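Chitin deacetylase 1 (Bombyx mori, PDB 5ZNT) removes the N-acetyl groups from chitin through the zinc-dependent polysaccharide deacetylase domain contained in this piece of the protein, yielding chitosan and acetate. Local coordinates at residues 79-84 against 351-356; 102-107 against 368-373. All blocks are in the same frame, centred on the assembly; numbering follows the deposited sequence.

Contact 1 of 2, residues 79-84 against 351-356. With NAG (2-acetamido-2-deoxy-beta-D-glucopyranose), chain B.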
loop_
_atom_site.group_PDB
_atom_site.type_symbol
_atom_site.label_atom_id
_atom_site.label_comp_id
_atom_site.label_asym_id
_atom_site.label_seq_id
_atom_site.Cartn_x
_atom_site.Cartn_y
_atom_site.Cartn_z
ATOM N N SER A 79 2.039 -4.055 10.130
ATOM C CA SER A 79 1.853 -5.291 10.875
ATOM C C SER A 79 2.013 -4.998 12.368
ATOM O O SER A 79 2.685 -4.041 12.751
ATOM C CB SER A 79 2.868 -6.364 10.426
ATOM O OG SER A 79 4.213 -5.890 10.592
ATOM N N HIS A 80 1.418 -5.858 13.213
ATOM C CA HIS A 80 1.238 -5.524 14.632
ATOM C C HIS A 80 2.531 -5.633 15.432
ATOM O O HIS A 80 2.868 -4.727 16.197
ATOM C CB HIS A 80 0.159 -6.431 15.235
ATOM C CG HIS A 80 -0.022 -6.288 16.724
ATOM N ND1 HIS A 80 -0.137 -5.064 17.358
ATOM C CD2 HIS A 80 -0.130 -7.226 17.695
ATOM C CE1 HIS A 80 -0.317 -5.258 18.657
ATOM N NE2 HIS A 80 -0.318 -6.562 18.888
ATOM N N LYS A 81 3.259 -6.755 15.319
ATOM C CA LYS A 81 4.264 -7.035 16.338
ATOM C C LYS A 81 5.372 -5.995 16.290
ATOM O O LYS A 81 5.922 -5.697 15.222
ATOM C CB LYS A 81 4.848 -8.453 16.173
ATOM C CG LYS A 81 5.419 -9.037 17.474
ATOM C CD LYS A 81 6.038 -10.450 17.207
ATOM C CE LYS A 81 6.416 -11.141 18.499
ATOM N NZ LYS A 81 6.879 -12.570 18.270
ATOM N N TYR A 82 5.686 -5.431 17.462
ATOM C CA TYR A 82 6.700 -4.403 17.677
ATOM C C TYR A 82 6.311 -3.031 17.148
ATOM O O TYR A 82 7.151 -2.131 17.118
ATOM C CB TYR A 82 8.056 -4.789 17.074
ATOM C CG TYR A 82 8.499 -6.197 17.436
ATOM C CD1 TYR A 82 8.682 -6.573 18.777
ATOM C CD2 TYR A 82 8.750 -7.143 16.440
ATOM C CE1 TYR A 82 9.109 -7.884 19.105
ATOM C CE2 TYR A 82 9.165 -8.434 16.754
ATOM C CZ TYR A 82 9.352 -8.801 18.081
ATOM O OH TYR A 82 9.758 -10.097 18.372
ATOM N N THR A 83 5.067 -2.825 16.739
ATOM C CA THR A 83 4.699 -1.528 16.200
ATOM C C THR A 83 4.474 -0.528 17.327
ATOM O O THR A 83 4.011 -0.885 18.412
ATOM C CB THR A 83 3.465 -1.667 15.320
ATOM O OG1 THR A 83 3.910 -2.150 14.059
ATOM C CG2 THR A 83 2.701 -0.333 15.124
ATOM N N ASN A 84 4.880 0.709 17.077
ATOM C CA ASN A 84 4.693 1.834 17.987
ATOM C C ASN A 84 3.444 2.576 17.523
ATOM O O ASN A 84 3.462 3.233 16.476
ATOM C CB ASN A 84 5.958 2.678 17.945
ATOM C CG ASN A 84 5.860 3.977 18.708
ATOM O OD1 ASN A 84 4.781 4.514 18.990
ATOM N ND2 ASN A 84 7.027 4.498 19.042
ATOM N N PRO A 351 3.342 -16.825 23.819
ATOM C CA PRO A 351 3.913 -17.314 25.086
ATOM C C PRO A 351 5.400 -16.991 25.215
ATOM O O PRO A 351 6.165 -17.118 24.265
ATOM C CB PRO A 351 3.651 -18.826 25.030
ATOM C CG PRO A 351 3.445 -19.140 23.568
ATOM C CD PRO A 351 2.798 -17.906 22.981
ATOM N N GLY A 352 5.791 -16.506 26.385
ATOM C CA GLY A 352 7.194 -16.251 26.695
ATOM C C GLY A 352 7.637 -14.819 26.470
ATOM O O GLY A 352 8.353 -14.240 27.295
ATOM N N GLU A 353 7.180 -14.218 25.382
ATOM C CA GLU A 353 7.638 -12.896 25.009
ATOM C C GLU A 353 6.975 -11.830 25.847
ATOM O O GLU A 353 5.813 -11.950 26.252
ATOM C CB GLU A 353 7.333 -12.618 23.546
ATOM C CG GLU A 353 7.826 -13.692 22.612
ATOM C CD GLU A 353 7.818 -13.190 21.196
ATOM O OE1 GLU A 353 8.573 -12.220 20.907
ATOM O OE2 GLU A 353 7.022 -13.737 20.410
ATOM N N THR A 354 7.726 -10.770 26.090
ATOM C CA THR A 354 7.210 -9.511 26.582
ATOM C C THR A 354 7.398 -8.499 25.463
ATOM O O THR A 354 8.513 -8.347 24.950
ATOM C CB THR A 354 7.955 -9.076 27.850
ATOM O OG1 THR A 354 7.575 -9.925 28.944
ATOM C CG2 THR A 354 7.644 -7.641 28.195
ATOM N N ILE A 355 6.324 -7.813 25.070
ATOM C CA ILE A 355 6.396 -6.911 23.922
ATOM C C ILE A 355 5.999 -5.520 24.366
ATOM O O ILE A 355 4.961 -5.341 25.014
ATOM C CB ILE A 355 5.537 -7.409 22.749
ATOM C CG1 ILE A 355 6.118 -8.739 22.278
ATOM C CG2 ILE A 355 5.595 -6.386 21.579
ATOM C CD1 ILE A 355 5.136 -9.718 21.816
ATOM N N ASN A 356 6.859 -4.547 24.069
ATOM C CA ASN A 356 6.588 -3.155 24.379
ATOM C C ASN A 356 5.671 -2.571 23.316
ATOM O O ASN A 356 5.955 -2.661 22.116
ATOM C CB ASN A 356 7.883 -2.338 24.425
ATOM C CG ASN A 356 8.726 -2.653 25.634
ATOM O OD1 ASN A 356 8.281 -3.337 26.561
ATOM N ND2 ASN A 356 9.953 -2.156 25.636
HETATM C C1 NAG B . 7.121 5.749 19.720
HETATM C C2 NAG B . 8.497 6.111 20.241
HETATM C C3 NAG B . 8.448 7.499 20.880
HETATM C C4 NAG B . 7.832 8.518 19.922
HETATM C C5 NAG B . 6.536 7.982 19.320
HETATM C C6 NAG B . 5.982 8.853 18.216
HETATM C C7 NAG B . 9.555 3.963 20.827
HETATM C C8 NAG B . 10.098 3.131 21.952
HETATM N N2 NAG B . 9.021 5.135 21.181
HETATM O O3 NAG B . 9.776 7.854 21.242
HETATM O O4 NAG B . 7.362 9.659 20.628
HETATM O O5 NAG B . 6.738 6.680 18.766
HETATM O O6 NAG B . 6.963 9.086 17.216
HETATM O O7 NAG B . 9.572 3.573 19.650
HETATM O O HOH W 1 10.891 -12.943 19.536
HETATM O O HOH W 2 4.547 -3.174 19.846
#

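Contact 2 of 2, residues 102-107 against 368-373. With ZN (zinc ion), chain C.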
loop_
_atom_site.group_PDB
_atom_site.type_symbol
_atom_site.label_atom_id
_atom_site.label_comp_id
_atom_site.label_asym_id
_atom_site.label_seq_id
_atom_site.Cartn_x
_atom_site.Cartn_y
_atom_site.Cartn_z
ATOM N N SER A 102 -1.720 -7.409 8.627
ATOM C CA SER A 102 -2.035 -8.528 9.527
ATOM C C SER A 102 -1.505 -8.352 10.959
ATOM O O SER A 102 -0.627 -7.526 11.227
ATOM C CB SER A 102 -1.546 -9.877 8.978
ATOM O OG SER A 102 -0.213 -10.121 9.364
ATOM N N ILE A 103 -2.057 -9.137 11.882
ATOM C CA ILE A 103 -1.579 -9.154 13.267
ATOM C C ILE A 103 -0.296 -9.967 13.387
ATOM O O ILE A 103 0.714 -9.493 13.919
ATOM C CB ILE A 103 -2.675 -9.717 14.191
ATOM C CG1 ILE A 103 -3.828 -8.710 14.308
ATOM C CG2 ILE A 103 -2.056 -10.106 15.580
ATOM C CD1 ILE A 103 -5.027 -9.224 15.144
ATOM N N THR A 104 -0.304 -11.198 12.883
ATOM C CA THR A 104 0.797 -12.115 13.158
ATOM C C THR A 104 1.928 -12.058 12.140
ATOM O O THR A 104 3.050 -12.450 12.481
ATOM C CB THR A 104 0.315 -13.577 13.213
ATOM O OG1 THR A 104 -0.007 -14.021 11.890
ATOM C CG2 THR A 104 -0.919 -13.735 14.117
ATOM N N HIS A 105 1.673 -11.614 10.909
ATOM C CA HIS A 105 2.658 -11.741 9.824
ATOM C C HIS A 105 3.210 -13.173 9.760
ATOM O O HIS A 105 4.407 -13.396 9.546
ATOM C CB HIS A 105 3.793 -10.720 9.981
ATOM C CG HIS A 105 4.423 -10.311 8.683
ATOM N ND1 HIS A 105 5.367 -11.081 8.028
ATOM C CD2 HIS A 105 4.249 -9.204 7.920
ATOM C CE1 HIS A 105 5.757 -10.456 6.930
ATOM N NE2 HIS A 105 5.076 -9.325 6.831
ATOM N N ASN A 106 2.331 -14.137 10.011
ATOM C CA ASN A 106 2.625 -15.569 9.950
ATOM C C ASN A 106 3.498 -15.903 8.747
ATOM O O ASN A 106 3.116 -15.637 7.607
ATOM C CB ASN A 106 1.297 -16.330 9.868
ATOM C CG ASN A 106 1.455 -17.842 10.081
ATOM O OD1 ASN A 106 2.499 -18.408 9.795
ATOM N ND2 ASN A 106 0.411 -18.481 10.591
ATOM N N ASP A 107 4.684 -16.469 8.997
ATOM C CA ASP A 107 5.629 -16.706 7.908
ATOM C C ASP A 107 5.406 -18.034 7.205
ATOM O O ASP A 107 6.180 -18.374 6.305
ATOM C CB ASP A 107 7.076 -16.608 8.398
ATOM C CG ASP A 107 7.437 -17.673 9.428
ATOM O OD1 ASP A 107 6.570 -18.485 9.832
ATOM O OD2 ASP A 107 8.604 -17.669 9.860
ATOM N N PRO A 368 -2.396 -7.199 22.817
ATOM C CA PRO A 368 -3.351 -7.527 21.738
ATOM C C PRO A 368 -2.803 -8.599 20.809
ATOM O O PRO A 368 -1.615 -8.597 20.473
ATOM C CB PRO A 368 -3.530 -6.197 20.997
ATOM C CG PRO A 368 -3.193 -5.139 22.068
ATOM C CD PRO A 368 -2.085 -5.762 22.886
ATOM N N TRP A 369 -3.676 -9.520 20.404
ATOM C CA TRP A 369 -3.328 -10.538 19.415
ATOM C C TRP A 369 -4.613 -11.037 18.762
ATOM O O TRP A 369 -5.690 -10.449 18.931
ATOM C CB TRP A 369 -2.507 -11.674 20.058
ATOM C CG TRP A 369 -1.589 -12.458 19.070
ATOM C CD1 TRP A 369 -1.769 -13.746 18.607
ATOM C CD2 TRP A 369 -0.375 -11.984 18.462
ATOM N NE1 TRP A 369 -0.735 -14.096 17.751
ATOM C CE2 TRP A 369 0.139 -13.045 17.660
ATOM C CE3 TRP A 369 0.329 -10.773 18.520
ATOM C CZ2 TRP A 369 1.304 -12.916 16.903
ATOM C CZ3 TRP A 369 1.512 -10.646 17.779
ATOM C CH2 TRP A 369 1.988 -11.722 16.980
ATOM N N LEU A 370 -4.500 -12.134 18.009
ATOM C CA LEU A 370 -5.606 -12.634 17.178
ATOM C C LEU A 370 -6.911 -12.773 17.953
ATOM O O LEU A 370 -7.977 -12.369 17.473
ATOM C CB LEU A 370 -5.242 -14.004 16.595
ATOM C CG LEU A 370 -4.320 -14.089 15.384
ATOM C CD1 LEU A 370 -4.006 -15.576 15.127
ATOM C CD2 LEU A 370 -5.005 -13.455 14.187
ATOM N N ASN A 371 -6.873 -13.418 19.111
ATOM C CA ASN A 371 -8.115 -13.679 19.836
ATOM C C ASN A 371 -8.517 -12.535 20.764
ATOM O O ASN A 371 -9.579 -12.606 21.375
ATOM C CB ASN A 371 -8.006 -14.965 20.648
ATOM C CG ASN A 371 -7.918 -16.205 19.764
ATOM O OD1 ASN A 371 -8.363 -16.189 18.616
ATOM N ND2 ASN A 371 -7.352 -17.278 20.295
ATOM N N ASP A 372 -7.699 -11.496 20.893
ATOM C CA ASP A 372 -8.011 -10.363 21.766
ATOM C C ASP A 372 -7.357 -9.114 21.189
ATOM O O ASP A 372 -6.370 -8.592 21.724
ATOM C CB ASP A 372 -7.538 -10.639 23.193
ATOM C CG ASP A 372 -7.969 -9.574 24.168
ATOM O OD1 ASP A 372 -8.799 -8.708 23.799
ATOM O OD2 ASP A 372 -7.447 -9.573 25.291
ATOM N N PRO A 373 -7.892 -8.594 20.086
ATOM C CA PRO A 373 -7.239 -7.440 19.450
ATOM C C PRO A 373 -7.354 -6.150 20.256
ATOM O O PRO A 373 -6.549 -5.234 20.031
ATOM C CB PRO A 373 -7.947 -7.336 18.080
ATOM C CG PRO A 373 -9.256 -8.056 18.253
ATOM C CD PRO A 373 -8.986 -9.157 19.268
HETATM ZN ZN ZN C . 5.559 -7.905 5.369
HETATM O O HOH W 3 5.904 -7.077 3.255
HETATM O O HOH W 4 5.214 -9.344 3.603
HETATM O O HOH W 5 7.641 -8.436 5.290
#

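Contact 1 of 2, residues 79-84 against 351-356
With CG anti to the backbone N (chi1 -155°) and an extended chain beyond it, K81 reaches out to E353, whose own CG lies anti to the carbonyl carbon (chi1 -52°). The lysine leaves a type II beta turn, H80 to T83, in the loop joining strand 75-78 to helix 85-93 of the deacetylase domain; E353 lies two residues before I355 of strand 355-359, which pairs with 341-345 in a two-stranded antiparallel sheet. The two side chains cross at about a right angle, and K81 NZ donates to E353 OE2 in a salt bridge modelled at 2.4 Å, a doubtfully short length. E353 OE1 accepts from a water 2.8 Å away, which also hydrogen-bonds Y82 OH. Replacing E353 by an alanine would probably leave the K81 ammonium without its carboxylate mate and this water without its carboxylate acceptor. Next to the charged pair, I355 CD1 packs 3.8 Å from K81 CE, while I355 CG2 approaches Y82 CD1 obliquely at 4.2 Å. K81 CG sits over the centre of the Y82 ring, 3.8 Å above its plane. A second water donates to both T83 O and N356 O, joining the backbones. Just after the turn, N84 ND2 carries the N-linked sugar through its covalent bond to NAG C1 and also donates to NAG O7 at 2.8 Å.

Contact 2 of 2, residues 102-107 against 368-373
The indole of W369 receives I103 on one face: the CG2 methyl stands 4.0 Å from the centroid of the six-membered ring, 19° off the normal, in a CH-pi contact offset from the centre toward CD2 and CE3. T104 meets the same ring obliquely, its CG2 3.7 Å from W369 NE1 and its side chain crossing the tryptophan at about a right angle. W369 CG lies anti to the backbone N (chi1 -155°), and from there the ring extends to I103 and T104. The threonine methyl also packs against L370, 3.6 Å from CG, and I103 CD1 approaches L370 CD2 more loosely at 4.3 Å. This apolar patch joins the loop after strand 97-100, which carries zinc ligands of the carbohydrate esterase 4 active site, to the C-terminal segment, where W369 to D372 form a type I beta turn. The polar branch of T104 is engaged elsewhere: OG1 accepts from N106 N at 3.0 Å, forming an ST turn, and hydrogen-bonds E123 of helix 117-134. S102 OG accepts from H105 N in a neighbouring ST motif, so side-chain hydroxyls hold the backbone N-H of the histidine and that of the residue after it. I103 O, buried near the indole, has no polar partner in the model. H105 turns away from the hydrophobic contact, and its NE2 binds zinc at 2.1 Å; D46, H101 and three waters complete the coordination.

Both contacts are partly buried and tie loops that follow neighbouring strands of the parallel sheet, 75-78 and 97-100, to the C-terminal part of the chain. Contact 1 is the more polar, with a salt bridge and bridging waters around one buried isoleucine, and its loop leads to the glycan. Contact 2 is held across by apolar and aromatic packing, while polar groups of its segments bond the local backbone, neighbouring residues such as E123, and zinc. They meet chiefly at H80: NE2 makes a probable hydrogen bond of 2.9 Å to P368 O, and CD2 packs 3.7 Å from W369 CE3. The 79-84 loop is thus tied to both C-terminal segments.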